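Local coordinates for phosphodiesterase (Candida albicans, PDB 6CPU), which is a largely helical phosphodiesterase of the HD superfamily that holds a zinc ion and a magnesium ion side by side in one pocket, at residues F94-N99 with I161-T166; Y167-N172 with A383-N388; L225-L230 with N275-V280; R264-N269 with H349-P354. All coordinates share one frame; numbering follows the deposited sequence.

Contact 1. Residues F94-N99 with I161-T166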
loop_
_atom_site.group_PDB
_atom_site.type_symbol
_atom_site.label_atom_id
_atom_site.label_comp_id
_atom_site.label_asym_id
_atom_site.label_seq_id
_atom_site.Cartn_x
_atom_site.Cartn_y
_atom_site.Cartn_z
ATOM N N PHE A 94 6.233 12.505 -9.000
ATOM C CA PHE A 94 5.892 11.091 -9.205
ATOM C C PHE A 94 6.980 10.140 -8.745
ATOM O O PHE A 94 6.690 8.984 -8.491
ATOM C CB PHE A 94 5.521 10.807 -10.655
ATOM C CG PHE A 94 4.282 11.539 -11.095
ATOM C CD1 PHE A 94 3.024 11.063 -10.770
ATOM C CD2 PHE A 94 4.385 12.728 -11.801
ATOM C CE1 PHE A 94 1.884 11.745 -11.173
ATOM C CE2 PHE A 94 3.252 13.421 -12.185
ATOM C CZ PHE A 94 2.002 12.929 -11.875
ATOM N N PHE A 95 8.222 10.605 -8.645
ATOM C CA PHE A 95 9.341 9.704 -8.295
ATOM C C PHE A 95 10.126 10.155 -7.063
ATOM O O PHE A 95 11.307 9.831 -6.878
ATOM C CB PHE A 95 10.199 9.431 -9.541
ATOM C CG PHE A 95 9.419 8.767 -10.628
ATOM C CD1 PHE A 95 9.043 7.434 -10.507
ATOM C CD2 PHE A 95 8.971 9.486 -11.735
ATOM C CE1 PHE A 95 8.269 6.826 -11.471
ATOM C CE2 PHE A 95 8.204 8.874 -12.709
ATOM C CZ PHE A 95 7.855 7.541 -12.588
ATOM N N THR A 96 9.414 10.845 -6.185
ATOM C CA THR A 96 9.930 11.291 -4.892
ATOM C C THR A 96 10.565 10.121 -4.124
ATOM O O THR A 96 11.638 10.248 -3.532
ATOM C CB THR A 96 8.797 11.986 -4.056
ATOM O OG1 THR A 96 9.331 12.472 -2.822
ATOM C CG2 THR A 96 7.625 11.051 -3.745
ATOM N N HIS A 97 9.918 8.965 -4.204
ATOM C CA HIS A 97 10.324 7.763 -3.472
ATOM C C HIS A 97 11.664 7.154 -3.890
ATOM O O HIS A 97 12.152 6.260 -3.205
ATOM C CB HIS A 97 9.229 6.689 -3.590
ATOM C CG HIS A 97 8.996 6.207 -4.990
ATOM N ND1 HIS A 97 8.277 6.933 -5.917
ATOM C CD2 HIS A 97 9.361 5.060 -5.614
ATOM C CE1 HIS A 97 8.242 6.273 -7.060
ATOM N NE2 HIS A 97 8.855 5.114 -6.890
ATOM N N LEU A 98 12.261 7.639 -4.980
ATOM C CA LEU A 98 13.481 7.051 -5.541
ATOM C C LEU A 98 14.828 7.754 -5.284
ATOM O O LEU A 98 15.821 7.400 -5.929
ATOM C CB LEU A 98 13.298 6.865 -7.059
ATOM C CG LEU A 98 12.219 5.869 -7.474
ATOM C CD1 LEU A 98 12.143 5.790 -8.994
ATOM C CD2 LEU A 98 12.498 4.492 -6.889
ATOM N N ASN A 99 14.880 8.725 -4.386
ATOM C CA ASN A 99 16.164 9.368 -3.983
ATOM C C ASN A 99 16.936 9.930 -5.170
ATOM O O ASN A 99 18.088 9.563 -5.399
ATOM C CB ASN A 99 17.042 8.387 -3.223
ATOM C CG ASN A 99 16.277 7.643 -2.170
ATOM O OD1 ASN A 99 15.786 8.249 -1.209
ATOM N ND2 ASN A 99 16.136 6.325 -2.354
ATOM N N ILE A 161 18.414 14.957 -1.166
ATOM C CA ILE A 161 18.028 13.809 -1.986
ATOM C C ILE A 161 16.991 12.879 -1.353
ATOM O O ILE A 161 16.104 12.370 -2.043
ATOM C CB ILE A 161 19.311 13.022 -2.357
ATOM C CG1 ILE A 161 20.120 13.814 -3.394
ATOM C CG2 ILE A 161 19.001 11.637 -2.878
ATOM C CD1 ILE A 161 21.544 13.308 -3.568
ATOM N N ILE A 162 17.096 12.628 -0.057
ATOM C CA ILE A 162 16.273 11.606 0.554
ATOM C C ILE A 162 15.032 12.215 1.205
ATOM O O ILE A 162 15.161 13.059 2.083
ATOM C CB ILE A 162 17.056 10.839 1.645
ATOM C CG1 ILE A 162 18.348 10.257 1.074
ATOM C CG2 ILE A 162 16.173 9.766 2.259
ATOM C CD1 ILE A 162 19.295 9.755 2.148
ATOM N N PRO A 163 13.835 11.781 0.790
ATOM C CA PRO A 163 12.633 12.392 1.343
ATOM C C PRO A 163 12.281 11.836 2.724
ATOM O O PRO A 163 12.577 10.675 3.034
ATOM C CB PRO A 163 11.559 11.997 0.334
ATOM C CG PRO A 163 12.001 10.664 -0.133
ATOM C CD PRO A 163 13.499 10.780 -0.240
ATOM N N THR A 164 11.701 12.682 3.552
ATOM C CA THR A 164 11.196 12.269 4.848
ATOM C C THR A 164 9.682 12.345 4.839
ATOM O O THR A 164 9.076 12.968 3.952
ATOM C CB THR A 164 11.700 13.174 5.962
ATOM O OG1 THR A 164 11.132 14.475 5.795
ATOM C CG2 THR A 164 13.205 13.246 5.962
ATOM N N MET A 165 9.073 11.717 5.834
ATOM C CA MET A 165 7.620 11.730 5.957
ATOM C C MET A 165 7.073 13.149 6.057
ATOM O O MET A 165 6.083 13.484 5.372
ATOM C CB MET A 165 7.193 10.917 7.181
ATOM C CG MET A 165 7.355 9.411 6.971
ATOM S SD MET A 165 7.154 8.526 8.534
ATOM C CE MET A 165 5.397 8.693 8.760
ATOM N N THR A 166 7.702 13.989 6.882
ATOM C CA THR A 166 7.216 15.374 7.041
ATOM C C THR A 166 7.352 16.180 5.747
ATOM O O THR A 166 6.473 17.003 5.430
ATOM C CB THR A 166 7.881 16.132 8.211
ATOM O OG1 THR A 166 9.303 16.131 8.064
ATOM C CG2 THR A 166 7.482 15.501 9.541
#
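Asn99 and Thr96 receive the Ile161-Ile162-Pro163 run with no hydrogen bond between the segments, so the fit rests on shape. The amide oxygen OD1 of Asn99 lies 3.5 Å from CD of Pro163, and the two side chains cross at about a right angle. The same OD1 is also close to CG2 of Ile162. One residue earlier, Ile161 puts its CG2 branch 3.4 Å from the carbonyl O of Asn99. A CA-H...O contact accompanies this, with Asn99 CA 3.6 Å from Ile161 O. The rigid ring of Pro163 lies against both Asn99 and Thr96, its CG 3.4 Å from Thr96 O. The Thr96 hydroxyl is anti to its own backbone N (chi1 -177°), which leaves OG1 3.9 Å from Pro163 CB.

Behind these groups, Leu98 N bonds to Phe95 O in the turn that follows helix 84-94. Asn99 has positive phi and psi, a left-handed conformation that asparagine tolerates well. On the other segment a classic beta bulge sets Ile161 and Ile162 opposite Ile158, and Thr164 OG1 caps Tyr167 N at the start of helix 165-173.

Helix 110-124 covers both isoleucines, through Glu116, Leu123 and Leu124, while Lys389 of helix 377-394 touches Thr96. A backbone bond from Asn99 to Ile46 leads into the parallel sheet, where strand 100-103 runs beside strand 46-49.

Contact 2. Residues Y167-N172 with A383-N388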
loop_
_atom_site.group_PDB
_atom_site.type_symbol
_atom_site.label_atom_id
_atom_site.label_comp_id
_atom_site.label_asym_id
_atom_site.label_seq_id
_atom_site.Cartn_x
_atom_site.Cartn_y
_atom_site.Cartn_z
ATOM N N TYR A 167 8.410 15.918 4.982
ATOM C CA TYR A 167 8.633 16.618 3.712
ATOM C C TYR A 167 7.505 16.310 2.717
ATOM O O TYR A 167 6.948 17.221 2.061
ATOM C CB TYR A 167 9.986 16.226 3.132
ATOM C CG TYR A 167 10.145 16.587 1.687
ATOM C CD1 TYR A 167 10.443 17.890 1.311
ATOM C CD2 TYR A 167 9.977 15.636 0.695
ATOM C CE1 TYR A 167 10.583 18.224 -0.023
ATOM C CE2 TYR A 167 10.114 15.960 -0.637
ATOM C CZ TYR A 167 10.404 17.257 -0.987
ATOM O OH TYR A 167 10.536 17.584 -2.317
ATOM N N ILE A 168 7.171 15.027 2.599
ATOM C CA ILE A 168 6.153 14.603 1.660
ATOM C C ILE A 168 4.786 15.120 2.119
ATOM O O ILE A 168 4.008 15.617 1.311
ATOM C CB ILE A 168 6.129 13.069 1.488
ATOM C CG1 ILE A 168 7.462 12.583 0.895
ATOM C CG2 ILE A 168 4.971 12.668 0.588
ATOM C CD1 ILE A 168 7.691 11.083 1.030
ATOM N N LEU A 169 4.521 15.019 3.414
ATOM C CA LEU A 169 3.266 15.496 3.984
ATOM C C LEU A 169 3.076 17.002 3.716
ATOM O O LEU A 169 2.022 17.431 3.219
ATOM C CB LEU A 169 3.279 15.214 5.476
ATOM C CG LEU A 169 1.987 15.212 6.259
ATOM C CD1 LEU A 169 1.008 14.179 5.732
ATOM C CD2 LEU A 169 2.330 14.943 7.720
ATOM N N ASN A 170 4.108 17.779 4.015
ATOM C CA ASN A 170 4.081 19.235 3.813
ATOM C C ASN A 170 3.940 19.613 2.348
ATOM O O ASN A 170 3.153 20.498 2.013
ATOM C CB ASN A 170 5.329 19.887 4.388
ATOM C CG ASN A 170 5.367 21.398 4.153
ATOM O OD1 ASN A 170 6.018 21.889 3.215
ATOM N ND2 ASN A 170 4.656 22.136 4.989
ATOM N N CYS A 171 4.678 18.928 1.479
ATOM C CA CYS A 171 4.636 19.226 0.060
ATOM C C CYS A 171 3.228 19.026 -0.500
ATOM O O CYS A 171 2.763 19.821 -1.318
ATOM C CB CYS A 171 5.635 18.374 -0.718
ATOM S SG CYS A 171 5.569 18.709 -2.487
ATOM N N ASN A 172 2.548 17.969 -0.067
ATOM C CA ASN A 172 1.221 17.691 -0.582
ATOM C C ASN A 172 0.095 18.496 0.053
ATOM O O ASN A 172 -0.977 18.627 -0.558
ATOM C CB ASN A 172 0.926 16.202 -0.536
ATOM C CG ASN A 172 1.694 15.463 -1.588
ATOM O OD1 ASN A 172 1.308 15.447 -2.757
ATOM N ND2 ASN A 172 2.824 14.912 -1.203
ATOM N N ALA A 383 -3.827 8.916 5.564
ATOM C CA ALA A 383 -5.036 9.557 5.030
ATOM C C ALA A 383 -4.680 10.847 4.277
ATOM O O ALA A 383 -5.224 11.164 3.218
ATOM C CB ALA A 383 -6.006 9.861 6.159
ATOM N N SER A 384 -3.757 11.602 4.848
ATOM C CA SER A 384 -3.395 12.879 4.263
ATOM C C SER A 384 -2.674 12.655 2.936
ATOM O O SER A 384 -3.001 13.282 1.916
ATOM C CB SER A 384 -2.551 13.687 5.239
ATOM O OG SER A 384 -2.353 14.995 4.723
ATOM N N LEU A 385 -1.706 11.748 2.935
ATOM C CA LEU A 385 -1.041 11.362 1.686
ATOM C C LEU A 385 -1.974 10.786 0.643
ATOM O O LEU A 385 -1.911 11.160 -0.520
ATOM C CB LEU A 385 0.076 10.342 1.940
ATOM C CG LEU A 385 1.465 10.943 1.937
ATOM C CD1 LEU A 385 1.623 11.919 3.084
ATOM C CD2 LEU A 385 2.531 9.856 1.986
ATOM N N PHE A 386 -2.799 9.819 1.022
ATOM C CA PHE A 386 -3.612 9.151 0.015
ATOM C C PHE A 386 -4.562 10.127 -0.674
ATOM O O PHE A 386 -4.711 10.106 -1.904
ATOM C CB PHE A 386 -4.375 7.986 0.618
ATOM C CG PHE A 386 -5.091 7.142 -0.390
ATOM C CD1 PHE A 386 -4.418 6.611 -1.496
ATOM C CD2 PHE A 386 -6.424 6.841 -0.223
ATOM C CE1 PHE A 386 -5.098 5.811 -2.417
ATOM C CE2 PHE A 386 -7.099 6.041 -1.135
ATOM C CZ PHE A 386 -6.434 5.520 -2.224
ATOM N N ILE A 387 -5.170 11.013 0.106
ATOM C CA ILE A 387 -6.083 11.992 -0.478
ATOM C C ILE A 387 -5.314 13.044 -1.268
ATOM O O ILE A 387 -5.646 13.314 -2.416
ATOM C CB ILE A 387 -6.961 12.703 0.578
ATOM C CG1 ILE A 387 -7.807 11.699 1.377
ATOM C CG2 ILE A 387 -7.825 13.784 -0.099
ATOM C CD1 ILE A 387 -8.690 10.785 0.545
ATOM N N ASN A 388 -4.280 13.635 -0.670
ATOM C CA ASN A 388 -3.688 14.841 -1.236
ATOM C C ASN A 388 -2.609 14.581 -2.269
ATOM O O ASN A 388 -2.407 15.398 -3.167
ATOM C CB ASN A 388 -3.149 15.726 -0.140
ATOM C CG ASN A 388 -4.232 16.146 0.837
ATOM O OD1 ASN A 388 -5.305 16.576 0.435
ATOM N ND2 ASN A 388 -3.949 16.028 2.104
HETATM O O HOH W 1 -0.549 16.009 2.648
#
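Leu385 reaches from helix 383-388 to Ile168 and Leu169 of helix 167-172, whose axis comes within 9.7 Å at a crossing angle of 44°. Its CB rests beside Val351, on the side of the metal-binding loop. The first torsion is far from a staggered value (chi1 -101°), and CG lies 4.1 Å from Ile168 CG2. From there the methyls divide: CD2 stays against that same CG2, while CD1 meets CD1 of Leu169 at 3.5 Å. Leucine suits the place because its forked tip can serve two neighbours at once. Leu169 CD1 also touches Ser384, whose small side chain leaves room for the methyl.

One turn on, Asn172 and Asn388 meet CB to CB at 4.1 Å. Asn172 turns its amide back to its own helix, where ND2 bonds to Ile168 O at 2.9 Å; this carbonyl also accepts from Asn172 N on the opposite face of its plane. Asn388 O is bonded by Arg175 NH2.

Water 1 joins Leu169 O (3.0 Å) to Ser384 OG (2.9 Å). With no direct hydrogen bond between them, the segments are joined by van der Waals packing, of the leucine and isoleucine branches and of the asparagine CB atoms, and by this bridging water.

Contact 3. Residues L225-L230 with N275-V280. With ZN (zinc ion), chain B.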
loop_
_atom_site.group_PDB
_atom_site.type_symbol
_atom_site.label_atom_id
_atom_site.label_comp_id
_atom_site.label_asym_id
_atom_site.label_seq_id
_atom_site.Cartn_x
_atom_site.Cartn_y
_atom_site.Cartn_z
ATOM N N LEU A 225 2.579 -13.917 -5.193
ATOM C CA LEU A 225 2.294 -12.949 -6.251
ATOM C C LEU A 225 3.337 -11.848 -6.220
ATOM O O LEU A 225 3.652 -11.303 -5.161
ATOM C CB LEU A 225 0.897 -12.356 -6.096
ATOM C CG LEU A 225 -0.262 -13.347 -6.032
ATOM C CD1 LEU A 225 -1.538 -12.596 -5.740
ATOM C CD2 LEU A 225 -0.377 -14.146 -7.324
ATOM N N SER A 226 3.887 -11.541 -7.388
ATOM C CA SER A 226 4.849 -10.460 -7.513
ATOM C C SER A 226 4.154 -9.103 -7.376
ATOM O O SER A 226 2.926 -9.001 -7.494
ATOM C CB SER A 226 5.540 -10.546 -8.871
ATOM O OG SER A 226 4.635 -10.217 -9.912
ATOM N N ASN A 227 4.945 -8.061 -7.148
ATOM C CA ASN A 227 4.403 -6.711 -7.149
ATOM C C ASN A 227 3.766 -6.329 -8.499
ATOM O O ASN A 227 2.832 -5.527 -8.530
ATOM C CB ASN A 227 5.463 -5.703 -6.708
ATOM C CG ASN A 227 5.708 -5.740 -5.215
ATOM O OD1 ASN A 227 4.782 -5.926 -4.438
ATOM N ND2 ASN A 227 6.948 -5.550 -4.810
ATOM N N ASP A 228 4.233 -6.918 -9.597
ATOM C CA ASP A 228 3.570 -6.739 -10.891
ATOM C C ASP A 228 2.217 -7.455 -10.951
ATOM O O ASP A 228 1.206 -6.859 -11.345
ATOM C CB ASP A 228 4.452 -7.205 -12.059
ATOM C CG ASP A 228 5.595 -6.242 -12.391
ATOM O OD1 ASP A 228 5.639 -5.083 -11.905
ATOM O OD2 ASP A 228 6.470 -6.634 -13.198
ATOM N N ASP A 229 2.181 -8.728 -10.544
ATOM C CA ASP A 229 0.915 -9.465 -10.444
ATOM C C ASP A 229 -0.079 -8.686 -9.585
ATOM O O ASP A 229 -1.264 -8.614 -9.885
ATOM C CB ASP A 229 1.094 -10.819 -9.744
ATOM C CG ASP A 229 1.890 -11.845 -10.533
ATOM O OD1 ASP A 229 1.854 -11.870 -11.792
ATOM O OD2 ASP A 229 2.530 -12.688 -9.841
ATOM N N LEU A 230 0.416 -8.133 -8.478
ATOM C CA LEU A 230 -0.442 -7.440 -7.520
ATOM C C LEU A 230 -1.108 -6.201 -8.115
ATOM O O LEU A 230 -2.264 -5.895 -7.808
ATOM C CB LEU A 230 0.344 -7.103 -6.251
ATOM C CG LEU A 230 0.670 -8.347 -5.405
ATOM C CD1 LEU A 230 1.841 -8.080 -4.460
ATOM C CD2 LEU A 230 -0.558 -8.856 -4.643
ATOM N N ASN A 275 3.742 -3.207 3.111
ATOM C CA ASN A 275 4.120 -2.902 1.729
ATOM C C ASN A 275 2.888 -2.980 0.842
ATOM O O ASN A 275 1.766 -3.083 1.338
ATOM C CB ASN A 275 5.213 -3.847 1.271
ATOM C CG ASN A 275 4.824 -5.304 1.426
ATOM O OD1 ASN A 275 3.655 -5.650 1.439
ATOM N ND2 ASN A 275 5.807 -6.142 1.571
ATOM N N PHE A 276 3.087 -2.872 -0.460
ATOM C CA PHE A 276 1.966 -2.890 -1.412
ATOM C C PHE A 276 1.216 -4.230 -1.346
ATOM O O PHE A 276 -0.001 -4.262 -1.473
ATOM C CB PHE A 276 2.509 -2.646 -2.798
ATOM C CG PHE A 276 1.469 -2.613 -3.866
ATOM C CD1 PHE A 276 0.456 -1.678 -3.829
ATOM C CD2 PHE A 276 1.554 -3.480 -4.955
ATOM C CE1 PHE A 276 -0.502 -1.648 -4.831
ATOM C CE2 PHE A 276 0.608 -3.436 -5.968
ATOM C CZ PHE A 276 -0.412 -2.523 -5.901
ATOM N N ARG A 277 1.942 -5.311 -1.099
ATOM C CA ARG A 277 1.318 -6.644 -0.961
ATOM C C ARG A 277 0.270 -6.670 0.168
ATOM O O ARG A 277 -0.812 -7.236 -0.023
ATOM C CB ARG A 277 2.377 -7.744 -0.792
ATOM C CG ARG A 277 1.838 -9.159 -0.561
ATOM C CD ARG A 277 2.926 -10.223 -0.544
ATOM N NE ARG A 277 3.608 -10.278 -1.830
ATOM C CZ ARG A 277 4.771 -9.710 -2.119
ATOM N NH1 ARG A 277 5.496 -9.079 -1.193
ATOM N NH2 ARG A 277 5.228 -9.795 -3.354
ATOM N N HIS A 278 0.579 -6.044 1.307
ATOM C CA HIS A 278 -0.377 -5.914 2.428
ATOM C C HIS A 278 -1.597 -5.111 2.025
ATOM O O HIS A 278 -2.721 -5.490 2.333
ATOM C CB HIS A 278 0.287 -5.296 3.678
ATOM C CG HIS A 278 -0.675 -4.893 4.761
ATOM N ND1 HIS A 278 -1.478 -5.797 5.428
ATOM C CD2 HIS A 278 -0.956 -3.677 5.297
ATOM C CE1 HIS A 278 -2.212 -5.153 6.324
ATOM N NE2 HIS A 278 -1.917 -3.865 6.266
ATOM N N ALA A 279 -1.379 -3.988 1.335
ATOM C CA ALA A 279 -2.479 -3.165 0.865
ATOM C C ALA A 279 -3.437 -3.959 -0.027
ATOM O O ALA A 279 -4.675 -3.869 0.120
ATOM C CB ALA A 279 -1.956 -1.943 0.119
ATOM N N VAL A 280 -2.860 -4.719 -0.955
ATOM C CA VAL A 280 -3.645 -5.484 -1.902
ATOM C C VAL A 280 -4.364 -6.646 -1.183
ATOM O O VAL A 280 -5.511 -6.932 -1.471
ATOM C CB VAL A 280 -2.788 -5.976 -3.084
ATOM C CG1 VAL A 280 -3.622 -6.838 -4.019
ATOM C CG2 VAL A 280 -2.203 -4.779 -3.847
HETATM ZN ZN ZN B . -2.714 -2.146 7.356
HETATM O O HOH W 2 4.837 -5.243 -1.927
HETATM O O HOH W 3 -1.423 -2.952 8.960
HETATM O O HOH W 4 -3.235 -0.634 8.815
#
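Leu230 fills the tightly packed part of this contact, touching Phe276, Arg277 and Val280, which lie within about one turn of each other on helix 276-292. Its CB lies 3.7 Å from Phe276 CE2, CD1 presses on the aliphatic root of Arg277 at CB, and CD2 meets Val280 CG1 at 3.7 Å. A branched, flexible leucine can spread over such a surface, and Val280 in turn sets CG2 over one face of the Phe276 ring, toward its rim. Asn227 O approaches the same ring at its edge.

The other part is polar and includes an ordered water. Arg277 leaves its helix extended and then bends at chi3 (-62°), which turns NE toward Leu225. NH2 gives Leu225 O a nearly straight bond of 2.8 Å (173° at the hydrogen), lying in both the carbonyl and the guanidinium planes; the bond from NE to this oxygen is weak, and NE has a further partner in Ala222 O. NH2 has a second partner in the salt bridge to Glu39. Water 2 links the segments where they do not bond directly, donating to Asn227 OD1 and accepting from Arg277 N (3.0 Å), an amide of the first helical turn.

Both helix starts are capped. Ser226 and Asp229 form a capping box, and Asn275 OD1 accepts from His278 N. The cap thus grips the backbone N of the residue whose NE2 binds zinc at 2.2 Å. Around the pair, helix 205-216 packs on Leu225 through Leu211, Ile260 and Arg264 of helix 253-264 touch Phe276, and Val231 and Val234 continue the apolar surface along helix 227-242.

Contact 4. Residues R264-N269 with H349-P354. With ZN (zinc ion), chain B; MG (magnesium ion), chain C.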
loop_
_atom_site.group_PDB
_atom_site.type_symbol
_atom_site.label_atom_id
_atom_site.label_comp_id
_atom_site.label_asym_id
_atom_site.label_seq_id
_atom_site.Cartn_x
_atom_site.Cartn_y
_atom_site.Cartn_z
ATOM N N ARG A 264 1.199 1.999 -5.969
ATOM C CA ARG A 264 2.309 1.083 -5.627
ATOM C C ARG A 264 3.572 1.870 -5.267
ATOM O O ARG A 264 4.266 1.544 -4.292
ATOM C CB ARG A 264 2.584 0.105 -6.766
ATOM C CG ARG A 264 3.683 -0.886 -6.469
ATOM C CD ARG A 264 3.879 -1.852 -7.612
ATOM N NE ARG A 264 4.677 -1.278 -8.700
ATOM C CZ ARG A 264 5.089 -1.948 -9.769
ATOM N NH1 ARG A 264 4.742 -3.213 -9.948
ATOM N NH2 ARG A 264 5.858 -1.352 -10.673
ATOM N N ASP A 265 3.839 2.935 -6.022
ATOM C CA ASP A 265 4.992 3.804 -5.779
ATOM C C ASP A 265 4.985 4.538 -4.421
ATOM O O ASP A 265 6.033 5.015 -3.981
ATOM C CB ASP A 265 5.142 4.844 -6.915
ATOM C CG ASP A 265 5.645 4.242 -8.231
ATOM O OD1 ASP A 265 6.142 3.088 -8.236
ATOM O OD2 ASP A 265 5.545 4.938 -9.286
ATOM N N THR A 266 3.837 4.611 -3.752
ATOM C CA THR A 266 3.771 5.226 -2.437
ATOM C C THR A 266 4.017 4.231 -1.306
ATOM O O THR A 266 4.124 4.646 -0.164
ATOM C CB THR A 266 2.428 5.924 -2.167
ATOM O OG1 THR A 266 1.378 4.960 -2.070
ATOM C CG2 THR A 266 2.110 6.928 -3.275
ATOM N N TYR A 267 4.077 2.938 -1.629
ATOM C CA TYR A 267 4.366 1.904 -0.635
ATOM C C TYR A 267 5.847 1.582 -0.653
ATOM O O TYR A 267 6.474 1.600 -1.703
ATOM C CB TYR A 267 3.505 0.652 -0.906
ATOM C CG TYR A 267 2.089 0.806 -0.412
ATOM C CD1 TYR A 267 1.063 1.210 -1.252
ATOM C CD2 TYR A 267 1.772 0.558 0.923
ATOM C CE1 TYR A 267 -0.227 1.383 -0.780
ATOM C CE2 TYR A 267 0.480 0.735 1.397
ATOM C CZ TYR A 267 -0.519 1.140 0.549
ATOM O OH TYR A 267 -1.814 1.302 1.054
ATOM N N LYS A 268 6.425 1.321 0.513
ATOM C CA LYS A 268 7.864 1.033 0.598
ATOM C C LYS A 268 8.138 -0.467 0.403
ATOM O O LYS A 268 7.761 -1.280 1.252
ATOM C CB LYS A 268 8.395 1.510 1.950
ATOM C CG LYS A 268 8.276 3.018 2.057
ATOM C CD LYS A 268 8.622 3.529 3.426
ATOM C CE LYS A 268 8.982 5.005 3.415
ATOM N NZ LYS A 268 8.155 5.821 2.501
ATOM N N ASN A 269 8.804 -0.814 -0.701
ATOM C CA ASN A 269 8.939 -2.205 -1.118
ATOM C C ASN A 269 9.743 -3.049 -0.169
ATOM O O ASN A 269 9.546 -4.255 -0.109
ATOM C CB ASN A 269 9.638 -2.302 -2.459
ATOM C CG ASN A 269 8.824 -1.718 -3.555
ATOM O OD1 ASN A 269 8.613 -0.500 -3.588
ATOM N ND2 ASN A 269 8.346 -2.564 -4.451
ATOM N N HIS A 349 -4.877 2.514 2.486
ATOM C CA HIS A 349 -4.965 2.684 3.944
ATOM C C HIS A 349 -3.621 2.727 4.683
ATOM O O HIS A 349 -3.576 3.219 5.814
ATOM C CB HIS A 349 -5.885 1.619 4.575
ATOM C CG HIS A 349 -5.170 0.364 4.951
ATOM N ND1 HIS A 349 -4.826 -0.599 4.031
ATOM C CD2 HIS A 349 -4.698 -0.065 6.143
ATOM C CE1 HIS A 349 -4.171 -1.572 4.640
ATOM N NE2 HIS A 349 -4.084 -1.276 5.926
ATOM N N ASP A 350 -2.547 2.226 4.068
ATOM C CA ASP A 350 -1.216 2.268 4.664
ATOM C C ASP A 350 -0.206 3.031 3.795
ATOM O O ASP A 350 0.987 2.820 3.938
ATOM C CB ASP A 350 -0.708 0.827 4.933
ATOM C CG ASP A 350 -1.157 0.270 6.299
ATOM O OD1 ASP A 350 -1.362 1.077 7.221
ATOM O OD2 ASP A 350 -1.257 -0.973 6.458
ATOM N N VAL A 351 -0.662 3.892 2.878
ATOM C CA VAL A 351 0.280 4.572 1.977
ATOM C C VAL A 351 1.412 5.266 2.736
ATOM O O VAL A 351 1.192 5.966 3.720
ATOM C CB VAL A 351 -0.367 5.577 0.988
ATOM C CG1 VAL A 351 -1.199 4.862 -0.068
ATOM C CG2 VAL A 351 -1.174 6.630 1.704
ATOM N N GLY A 352 2.635 5.043 2.277
ATOM C CA GLY A 352 3.797 5.747 2.817
ATOM C C GLY A 352 4.280 5.162 4.126
ATOM O O GLY A 352 5.111 5.741 4.775
ATOM N N HIS A 353 3.757 4.007 4.519
ATOM C CA HIS A 353 4.075 3.431 5.830
ATOM C C HIS A 353 5.573 3.188 5.896
ATOM O O HIS A 353 6.116 2.597 4.985
ATOM C CB HIS A 353 3.278 2.133 6.023
ATOM C CG HIS A 353 3.224 1.631 7.433
ATOM N ND1 HIS A 353 4.340 1.205 8.108
ATOM C CD2 HIS A 353 2.177 1.416 8.266
ATOM C CE1 HIS A 353 3.997 0.779 9.310
ATOM N NE2 HIS A 353 2.691 0.897 9.435
ATOM N N PRO A 354 6.264 3.680 6.946
ATOM C CA PRO A 354 7.719 3.610 7.018
ATOM C C PRO A 354 8.280 2.320 7.644
ATOM O O PRO A 354 9.491 2.167 7.757
ATOM C CB PRO A 354 8.064 4.796 7.922
ATOM C CG PRO A 354 6.935 4.816 8.878
ATOM C CD PRO A 354 5.720 4.459 8.074
HETATM ZN ZN ZN B . -2.714 -2.146 7.356
HETATM MG MG MG C . -2.100 0.996 9.245
HETATM O O HOH W 5 4.764 1.336 2.817
HETATM O O HOH W 6 6.288 7.902 3.448
HETATM O O HOH W 3 -1.423 -2.952 8.960
HETATM O O HOH W 4 -3.235 -0.634 8.815
HETATM O O HOH W 7 -3.121 1.064 11.179
HETATM O O HOH W 8 -0.670 2.514 9.925
HETATM O O HOH W 9 -0.689 -0.230 9.959
#
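The Tyr267 ring has Val351 CA over one face, a CH-pi contact 4.1 Å from the ring centre, and Asp350 CB at its edge, in plane. The His349 ring carries Asp350 CB over the centre of one face and water 4 at its edge. Tyrosine serves this place with both ring and hydroxyl: OH accepts from Asp350 N at 3.2 Å and is also bonded to Leu347 O, so it ties down the backbone on both sides of His349.

Thr266 OG1, bonded to Val263 O, packs on Val351 CG1. The peptide of Gly352 gives Thr266 O a weak bond (2.9 Å, 124° at the hydrogen). Gly352 has positive phi, as expected at the third position of the type II turn Asp350-His353. Water 5 bridges Lys268 N and His353 O, while Lys268 CD lies 3.1 Å from that oxygen.

Two metal ligands stand at the start of this loop: Asp350, the first residue of the turn, and His349 just before it. Asp350 divides its carboxylate, OD2 to zinc at 2.1 Å and OD1 to magnesium at 2.2 Å, and His349 NE2 binds zinc; water 4 bridges the metals. This adjacent His-Asp pair, completed at zinc by His278 and Asp462, is the hallmark of the HD superfamily metal site.

Overall arrangement
Contacts 3 and 4 share the zinc ion: His278 comes from the first, His349 and Asp350 from the second, and the magnesium ion lies 3.7 Å from the zinc. Their centres are about 11 Å apart, and a salt bridge from Asp228 OD1 to Arg264 NH1 (2.9 Å) joins them away from the metals. Contact 2 backs the metal-binding loop, with Phe386 CB 3.6 Å from Val351 CG2; its Leu385 side chain is about 14 Å from zinc. Contact 1 shares helix 165-173 with contact 2 and reaches contact 4 through Met165 SD, 3.7 Å from Pro354 CG. Contacts 1 and 3 do not touch, their nearest atoms being about 11 Å apart.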